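Local coordinates for protein probable translation initiation factor eIF-2B subunit epsilon (Schizosaccharomyces pombe, PDB 5B04) that forms part of the eIF2B complex, which catalyses exchange of GDP for GTP on the gamma subunit of the translation initiation factor eIF2, at residues V131-L136 / K267-A272; V159-P164 / E213-L218. One frame throughout, in Å; residues are numbered along the deposited sequence.

Contact 1: residues V131-L136 / K267-A272; sequences VSNVPL and KENYAA
Ser132 and Tyr270 meet through a hydroxyl and a backbone carbonyl. The Ser132 side chain has OG anti to its backbone N (chi1 -175°). OG donates to Tyr270 O at 2.7 Å, lying in the plane of that carbonyl. The same OG accepts from Val134 N at 3.0 Å, which closes an ST turn. The hydroxyl thus joins the turn to the backbone of 267-272. Val131 and Ala272 form an antiparallel hydrogen-bonded pair. Val131 N donates to Ala272 O at 2.9 Å in a nearly straight bond; the return bond from Ala272 N to Val131 O is weak. On the face of this pair, Val131 CG2 lies 4.1 Å from Ala272 CB. It also reaches Tyr270 CE2, 4.0 Å away. From within the turn, Val134 CG2 packs on Asn269 CB at 3.5 Å. The Val134 and Asn269 side chains cross obliquely. Asn133 OD1 also lies by Asn269 CB, and the two amide planes are turned 67° apart. Pro135 crosses the Asn269 side chain at about a right angle, with CD 3.6 Å from ND2. Outside the pair, Asn133 ND2 donates to Tyr293 O, Tyr270 OH is hydrogen-bonded to Asp286 OD2, and the Tyr270 ring meets Phe345 of the beta subunit. Helix 277-288 covers the face bearing Val131 and Ala272 through Ile283, which also touches Tyr270. Helix 50-61 packs on Val131 and Ser132, and strand 212-226 reaches Ala271 through Cys221.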
ATOM      1  N   VAL I 131      16.229  -3.943  49.803  1.00 56.49           N
ATOM      2  CA  VAL I 131      16.162  -3.380  48.465  1.00 53.73           C
ATOM      3  C   VAL I 131      14.923  -3.948  47.783  1.00 55.00           C
ATOM      4  O   VAL I 131      14.831  -5.152  47.541  1.00 54.40           O
ATOM      5  CB  VAL I 131      17.428  -3.692  47.642  1.00 54.48           C
ATOM      6  CG1 VAL I 131      18.574  -2.796  48.069  1.00 54.60           C
ATOM      7  CG2 VAL I 131      17.822  -5.150  47.799  1.00 75.83           C
ATOM      8  N   SER I 132      13.952  -3.089  47.496  1.00 38.33           N
ATOM      9  CA  SER I 132      12.697  -3.574  46.940  1.00 53.50           C
ATOM     10  C   SER I 132      11.876  -2.493  46.254  1.00 56.69           C
ATOM     11  O   SER I 132      11.801  -1.358  46.723  1.00 55.53           O
ATOM     12  CB  SER I 132      11.858  -4.226  48.041  1.00 49.95           C
ATOM     13  OG  SER I 132      10.682  -4.802  47.505  1.00 60.44           O
ATOM     14  N   ASN I 133      11.264  -2.866  45.136  1.00 63.10           N
ATOM     15  CA  ASN I 133      10.306  -2.010  44.455  1.00 57.48           C
ATOM     16  C   ASN I 133       8.889  -2.532  44.665  1.00 61.84           C
ATOM     17  O   ASN I 133       7.953  -2.107  43.990  1.00 74.49           O
ATOM     18  CB  ASN I 133      10.625  -1.914  42.963  1.00 56.75           C
ATOM     19  CG  ASN I 133      10.833  -3.273  42.322  1.00 59.11           C
ATOM     20  OD1 ASN I 133      10.662  -4.310  42.964  1.00 59.43           O
ATOM     21  ND2 ASN I 133      11.200  -3.274  41.046  1.00 62.96           N
ATOM     22  N   VAL I 134       8.748  -3.464  45.605  1.00 55.45           N
ATOM     23  CA  VAL I 134       7.447  -4.023  45.955  1.00 59.72           C
ATOM     24  C   VAL I 134       6.601  -3.009  46.716  1.00 61.03           C
ATOM     25  O   VAL I 134       6.979  -2.570  47.803  1.00 70.23           O
ATOM     26  CB  VAL I 134       7.582  -5.297  46.819  1.00 57.57           C
ATOM     27  CG1 VAL I 134       6.234  -5.691  47.408  1.00 47.44           C
ATOM     28  CG2 VAL I 134       8.171  -6.437  46.009  1.00 60.36           C
ATOM     29  N   PRO I 135       5.451  -2.629  46.142  1.00 63.25           N
ATOM     30  CA  PRO I 135       4.515  -1.750  46.846  1.00 73.42           C
ATOM     31  C   PRO I 135       3.763  -2.512  47.933  1.00 67.91           C
ATOM     32  O   PRO I 135       3.047  -3.468  47.634  1.00 80.20           O
ATOM     33  CB  PRO I 135       3.573  -1.282  45.735  1.00 74.21           C
ATOM     34  CG  PRO I 135       3.598  -2.390  44.737  1.00 55.35           C
ATOM     35  CD  PRO I 135       4.984  -2.974  44.788  1.00 60.98           C
ATOM     36  N   LEU I 136       3.936  -2.098  49.183  1.00 67.62           N
ATOM     37  CA  LEU I 136       3.308  -2.789  50.304  1.00 69.42           C
ATOM     38  C   LEU I 136       1.884  -2.313  50.539  1.00 67.80           C
ATOM     39  O   LEU I 136       1.185  -2.837  51.405  1.00 71.15           O
ATOM     40  CB  LEU I 136       4.125  -2.600  51.581  1.00 75.00           C
ATOM     41  CG  LEU I 136       5.394  -3.438  51.715  1.00 75.84           C
ATOM     42  CD1 LEU I 136       5.980  -3.267  53.104  1.00 63.96           C
ATOM     43  CD2 LEU I 136       5.098  -4.901  51.427  1.00 66.28           C
ATOM     44  N   LYS I 267       4.453 -12.128  43.514  1.00 70.38           N
ATOM     45  CA  LYS I 267       4.787 -12.809  42.297  1.00 68.88           C
ATOM     46  C   LYS I 267       5.446 -11.894  41.293  1.00 61.08           C
ATOM     47  O   LYS I 267       5.609 -12.252  40.148  1.00 77.16           O
ATOM     48  CB  LYS I 267       3.535 -13.412  41.709  1.00 74.97           C
ATOM     49  CG  LYS I 267       3.246 -14.802  42.232  1.00 90.62           C
ATOM     50  CD  LYS I 267       1.786 -15.018  42.552  1.00 92.33           C
ATOM     51  CE  LYS I 267       1.580 -16.404  43.122  1.00 90.43           C
ATOM     52  NZ  LYS I 267       1.502 -17.409  42.038  1.00 98.99           N
ATOM     53  N   GLU I 268       5.706 -10.668  41.684  1.00 62.64           N
ATOM     54  CA  GLU I 268       6.218  -9.714  40.746  1.00 58.38           C
ATOM     55  C   GLU I 268       7.245  -8.956  41.489  1.00 66.41           C
ATOM     56  O   GLU I 268       7.514  -9.262  42.606  1.00 80.25           O
ATOM     57  CB  GLU I 268       5.104  -8.920  40.120  1.00 63.80           C
ATOM     58  CG  GLU I 268       3.738  -9.551  40.173  1.00 80.11           C
ATOM     59  CD  GLU I 268       2.687  -8.530  40.489  1.00117.67           C
ATOM     60  OE1 GLU I 268       2.512  -7.613  39.662  1.00107.68           O
ATOM     61  OE2 GLU I 268       2.058  -8.639  41.566  1.00127.49           O
ATOM     62  N   ASN I 269       7.832  -7.966  40.863  1.00 68.71           N
ATOM     63  CA  ASN I 269       8.836  -7.163  41.507  1.00 70.92           C
ATOM     64  C   ASN I 269      10.106  -7.811  41.949  1.00 70.46           C
ATOM     65  O   ASN I 269      10.633  -8.669  41.263  1.00 85.53           O
ATOM     66  CB  ASN I 269       8.090  -6.277  42.478  1.00 68.00           C
ATOM     67  CG  ASN I 269       6.966  -5.529  41.831  1.00 72.22           C
ATOM     68  OD1 ASN I 269       7.148  -4.888  40.819  1.00 63.05           O
ATOM     69  ND2 ASN I 269       5.804  -5.587  42.432  1.00 79.19           N
ATOM     70  N   TYR I 270      10.569  -7.409  43.121  1.00 61.29           N
ATOM     71  CA  TYR I 270      11.877  -7.765  43.615  1.00 72.58           C
ATOM     72  C   TYR I 270      11.846  -7.536  45.080  1.00 72.03           C
ATOM     73  O   TYR I 270      11.272  -6.578  45.529  1.00 60.58           O
ATOM     74  CB  TYR I 270      13.062  -7.056  43.009  1.00 65.81           C
ATOM     75  CG  TYR I 270      14.394  -7.549  43.456  1.00 61.38           C
ATOM     76  CD1 TYR I 270      14.865  -8.747  43.048  1.00 61.56           C
ATOM     77  CD2 TYR I 270      15.193  -6.787  44.255  1.00 62.77           C
ATOM     78  CE1 TYR I 270      16.086  -9.186  43.441  1.00 72.54           C
ATOM     79  CE2 TYR I 270      16.418  -7.230  44.657  1.00 61.91           C
ATOM     80  CZ  TYR I 270      16.848  -8.415  44.246  1.00 65.71           C
ATOM     81  OH  TYR I 270      18.055  -8.861  44.634  1.00 63.86           O
ATOM     82  N   ALA I 271      12.505  -8.380  45.851  1.00 71.67           N
ATOM     83  CA  ALA I 271      12.751  -7.957  47.223  1.00 63.30           C
ATOM     84  C   ALA I 271      13.900  -8.767  47.783  1.00 62.31           C
ATOM     85  O   ALA I 271      13.986  -9.936  47.517  1.00 67.17           O
ATOM     86  CB  ALA I 271      11.564  -8.115  48.122  1.00 45.93           C
ATOM     87  N   ALA I 272      14.757  -8.153  48.586  1.00 50.03           N
ATOM     88  CA  ALA I 272      15.886  -8.822  49.182  1.00 48.63           C
ATOM     89  C   ALA I 272      16.478  -7.977  50.259  1.00 46.34           C
ATOM     90  O   ALA I 272      16.260  -6.801  50.294  1.00 63.50           O
ATOM     91  CB  ALA I 272      16.921  -9.122  48.142  1.00 61.30           C
TER

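Contact 2: residues V159-P164 / E213-L218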
ATOM      1  N   VAL I 159       6.773 -12.439  51.325  1.00 39.63           N
ATOM      2  CA  VAL I 159       7.775 -13.309  50.722  1.00 57.68           C
ATOM      3  C   VAL I 159       7.798 -13.152  49.206  1.00 64.31           C
ATOM      4  O   VAL I 159       6.885 -12.570  48.619  1.00 53.65           O
ATOM      5  CB  VAL I 159       7.526 -14.786  51.076  1.00 57.44           C
ATOM      6  CG1 VAL I 159       7.741 -15.021  52.564  1.00 58.12           C
ATOM      7  CG2 VAL I 159       6.124 -15.202  50.659  1.00 53.44           C
ATOM      8  N   ARG I 160       8.845 -13.674  48.576  1.00 61.41           N
ATOM      9  CA  ARG I 160       9.006 -13.555  47.133  1.00 59.36           C
ATOM     10  C   ARG I 160       9.035 -14.921  46.459  1.00 60.58           C
ATOM     11  O   ARG I 160       9.792 -15.806  46.858  1.00 65.35           O
ATOM     12  CB  ARG I 160      10.283 -12.781  46.798  1.00 65.86           C
ATOM     13  CG  ARG I 160      10.459 -12.484  45.318  1.00 59.01           C
ATOM     14  CD  ARG I 160       9.275 -11.698  44.784  1.00 61.58           C
ATOM     15  NE  ARG I 160       9.516 -11.158  43.449  1.00 64.98           N
ATOM     16  CZ  ARG I 160       9.217 -11.790  42.320  1.00 59.78           C
ATOM     17  NH1 ARG I 160       8.669 -12.997  42.356  1.00 64.51           N
ATOM     18  NH2 ARG I 160       9.467 -11.215  41.153  1.00 62.87           N
ATOM     19  N   GLU I 161       8.205 -15.086  45.436  1.00 61.14           N
ATOM     20  CA  GLU I 161       8.172 -16.326  44.672  1.00 69.04           C
ATOM     21  C   GLU I 161       9.451 -16.469  43.855  1.00 61.17           C
ATOM     22  O   GLU I 161       9.851 -15.544  43.150  1.00 55.97           O
ATOM     23  CB  GLU I 161       6.945 -16.362  43.758  1.00 61.44           C
ATOM     24  CG  GLU I 161       6.623 -17.737  43.200  1.00 62.26           C
ATOM     25  CD  GLU I 161       5.429 -17.717  42.266  1.00 80.55           C
ATOM     26  OE1 GLU I 161       5.465 -16.965  41.269  1.00100.11           O
ATOM     27  OE2 GLU I 161       4.453 -18.450  42.531  1.00 68.72           O
ATOM     28  N   ALA I 162      10.094 -17.628  43.959  1.00 66.43           N
ATOM     29  CA  ALA I 162      11.343 -17.869  43.244  1.00 70.64           C
ATOM     30  C   ALA I 162      11.551 -19.352  42.956  1.00 76.75           C
ATOM     31  O   ALA I 162      10.600 -20.133  42.938  1.00 83.22           O
ATOM     32  CB  ALA I 162      12.518 -17.316  44.036  1.00 65.52           C
ATOM     33  N   SER I 163      12.804 -19.728  42.723  1.00 76.92           N
ATOM     34  CA  SER I 163      13.171 -21.122  42.506  1.00 74.74           C
ATOM     35  C   SER I 163      13.999 -21.614  43.693  1.00 76.69           C
ATOM     36  O   SER I 163      14.601 -20.804  44.397  1.00 75.19           O
ATOM     37  CB  SER I 163      13.944 -21.276  41.190  1.00 75.61           C
ATOM     38  OG  SER I 163      15.142 -20.522  41.204  1.00 83.83           O
ATOM     39  N   PRO I 164      14.016 -22.940  43.930  1.00 71.90           N
ATOM     40  CA  PRO I 164      14.760 -23.526  45.053  1.00 68.42           C
ATOM     41  C   PRO I 164      16.210 -23.064  45.140  1.00 77.48           C
ATOM     42  O   PRO I 164      16.674 -22.685  46.215  1.00 74.77           O
ATOM     43  CB  PRO I 164      14.708 -25.027  44.758  1.00 75.12           C
ATOM     44  CG  PRO I 164      13.468 -25.208  43.994  1.00 73.53           C
ATOM     45  CD  PRO I 164      13.263 -23.962  43.182  1.00 83.12           C
ATOM     46  N   GLU I 213      -0.588 -25.790  50.615  1.00 87.37           N
ATOM     47  CA  GLU I 213       0.544 -25.762  49.716  1.00 84.94           C
ATOM     48  C   GLU I 213       1.857 -25.733  50.457  1.00 75.68           C
ATOM     49  O   GLU I 213       2.130 -24.821  51.189  1.00 69.13           O
ATOM     50  CB  GLU I 213       0.449 -24.538  48.821  1.00 76.82           C
ATOM     51  CG  GLU I 213       1.309 -24.597  47.578  1.00 79.95           C
ATOM     52  CD  GLU I 213       0.969 -23.508  46.595  1.00 85.74           C
ATOM     53  OE1 GLU I 213       1.360 -23.604  45.426  1.00 89.09           O
ATOM     54  OE2 GLU I 213       0.301 -22.552  46.992  1.00 87.13           O
ATOM     55  N   VAL I 214       2.683 -26.734  50.217  1.00 77.00           N
ATOM     56  CA  VAL I 214       4.038 -26.809  50.750  1.00 71.15           C
ATOM     57  C   VAL I 214       5.001 -26.181  49.752  1.00 75.87           C
ATOM     58  O   VAL I 214       5.174 -26.687  48.643  1.00 78.72           O
ATOM     59  CB  VAL I 214       4.463 -28.258  51.038  1.00 61.28           C
ATOM     60  CG1 VAL I 214       5.876 -28.293  51.597  1.00 63.44           C
ATOM     61  CG2 VAL I 214       3.487 -28.913  52.000  1.00 66.89           C
ATOM     62  N   ARG I 215       5.628 -25.078  50.145  1.00 66.54           N
ATOM     63  CA  ARG I 215       6.412 -24.288  49.205  1.00 64.59           C
ATOM     64  C   ARG I 215       7.876 -24.135  49.610  1.00 73.51           C
ATOM     65  O   ARG I 215       8.194 -23.508  50.620  1.00 77.20           O
ATOM     66  CB  ARG I 215       5.777 -22.908  49.032  1.00 62.32           C
ATOM     67  CG  ARG I 215       4.310 -22.957  48.644  1.00 68.35           C
ATOM     68  CD  ARG I 215       3.811 -21.610  48.154  1.00 79.09           C
ATOM     69  NE  ARG I 215       4.440 -21.225  46.896  1.00 72.73           N
ATOM     70  CZ  ARG I 215       4.048 -20.198  46.149  1.00 75.83           C
ATOM     71  NH1 ARG I 215       3.020 -19.452  46.531  1.00 78.76           N
ATOM     72  NH2 ARG I 215       4.681 -19.920  45.017  1.00 73.71           N
ATOM     73  N   ASN I 216       8.760 -24.717  48.806  1.00 67.90           N
ATOM     74  CA  ASN I 216      10.196 -24.545  48.974  1.00 66.60           C
ATOM     75  C   ASN I 216      10.728 -23.603  47.897  1.00 70.13           C
ATOM     76  O   ASN I 216      11.934 -23.493  47.678  1.00 68.31           O
ATOM     77  CB  ASN I 216      10.910 -25.899  48.918  1.00 62.47           C
ATOM     78  CG  ASN I 216      12.363 -25.817  49.351  1.00 68.89           C
ATOM     79  OD1 ASN I 216      12.773 -24.861  50.009  1.00 72.79           O
ATOM     80  ND2 ASN I 216      13.149 -26.818  48.976  1.00 87.14           N
ATOM     81  N   ASP I 217       9.807 -22.919  47.226  1.00 69.48           N
ATOM     82  CA  ASP I 217      10.160 -22.018  46.136  1.00 64.64           C
ATOM     83  C   ASP I 217      10.118 -20.557  46.570  1.00 77.56           C
ATOM     84  O   ASP I 217      10.272 -19.656  45.747  1.00 77.28           O
ATOM     85  CB  ASP I 217       9.218 -22.227  44.948  1.00 73.72           C
ATOM     86  CG  ASP I 217       7.773 -21.915  45.288  1.00 77.55           C
ATOM     87  OD1 ASP I 217       7.285 -22.414  46.323  1.00 79.51           O
ATOM     88  OD2 ASP I 217       7.128 -21.164  44.527  1.00 79.01           O
ATOM     89  N   LEU I 218       9.911 -20.323  47.860  1.00 86.17           N
ATOM     90  CA  LEU I 218       9.731 -18.965  48.357  1.00 78.62           C
ATOM     91  C   LEU I 218      11.015 -18.356  48.912  1.00 67.79           C
ATOM     92  O   LEU I 218      11.827 -19.041  49.535  1.00 70.78           O
ATOM     93  CB  LEU I 218       8.644 -18.939  49.433  1.00 68.84           C
ATOM     94  CG  LEU I 218       7.244 -19.336  48.968  1.00 66.14           C
ATOM     95  CD1 LEU I 218       6.237 -19.187  50.097  1.00 75.13           C
ATOM     96  CD2 LEU I 218       6.831 -18.508  47.760  1.00 70.35           C
TER
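Glu161 OE2 is gripped by three cationic groups. Arg215 NH2 donates to it at 2.9 Å, and OE2 accepts with its anti lone pair, away from the other carboxylate oxygen. Lys267 of the same chain and Arg230 of the gamma subunit also form salt bridges to it. Glu161 CG is anti to the backbone N (chi1 -165°) and the chain runs on extended. Its carboxylate meets the guanidinium edge close to the plane, with the two planes 63° apart. Arg215 also holds Asp217 side-on: NE donates to OD1 at 3.1 Å and NH2 to OD2 at 2.8 Å. Both bonds use syn lone pairs of the carboxylate. Asp217 and Glu161 are like charges, and the shared NH2 probably eases their repulsion. Leu218 CD2 sits over the centre of one guanidinium face, 3.6 Å above it. An alanine in place of Arg215 would probably leave Asp217 without this two-pronged partner, Glu161 with one cation fewer, and Leu218 CD2 without the flat group beneath it. In the backbone, Ala162 N donates to Asp217 O at 2.7 Å. Val159 CG2 packs on Leu218 CD1 at 4.0 Å. Glu161 and Leu218 are an antiparallel non-hydrogen-bonded pair. The arrangement is a salt-bridge network on paired strands of the nucleotidyl transferase-like domain, close to where Glu213, Val214 and Arg215 pair antiparallel with a strand of the gamma subunit, so that the sheet continues across the interface.

From the N terminus, the chain passes 131-136 first, then helix 137-147 and strand 153-161, where contact 2 begins. Contact 2 closes a loop of 48 residues when strand 212-226 comes back beside 159-164. The chain then runs through helices 229-236 and 243-252 and strand 260-266. After that strand, residues 267-272 return to 131-136. Contact 1 therefore encloses contact 2 in sequence, and the two do not cross. Contact 1 ties a small two-stranded sheet together, while contact 2 joins two strands of the large mixed sheet. Their centres lie about 15 Å apart. They touch directly, with Arg160 NH2 2.8 Å from Asn269 O in a probable hydrogen bond.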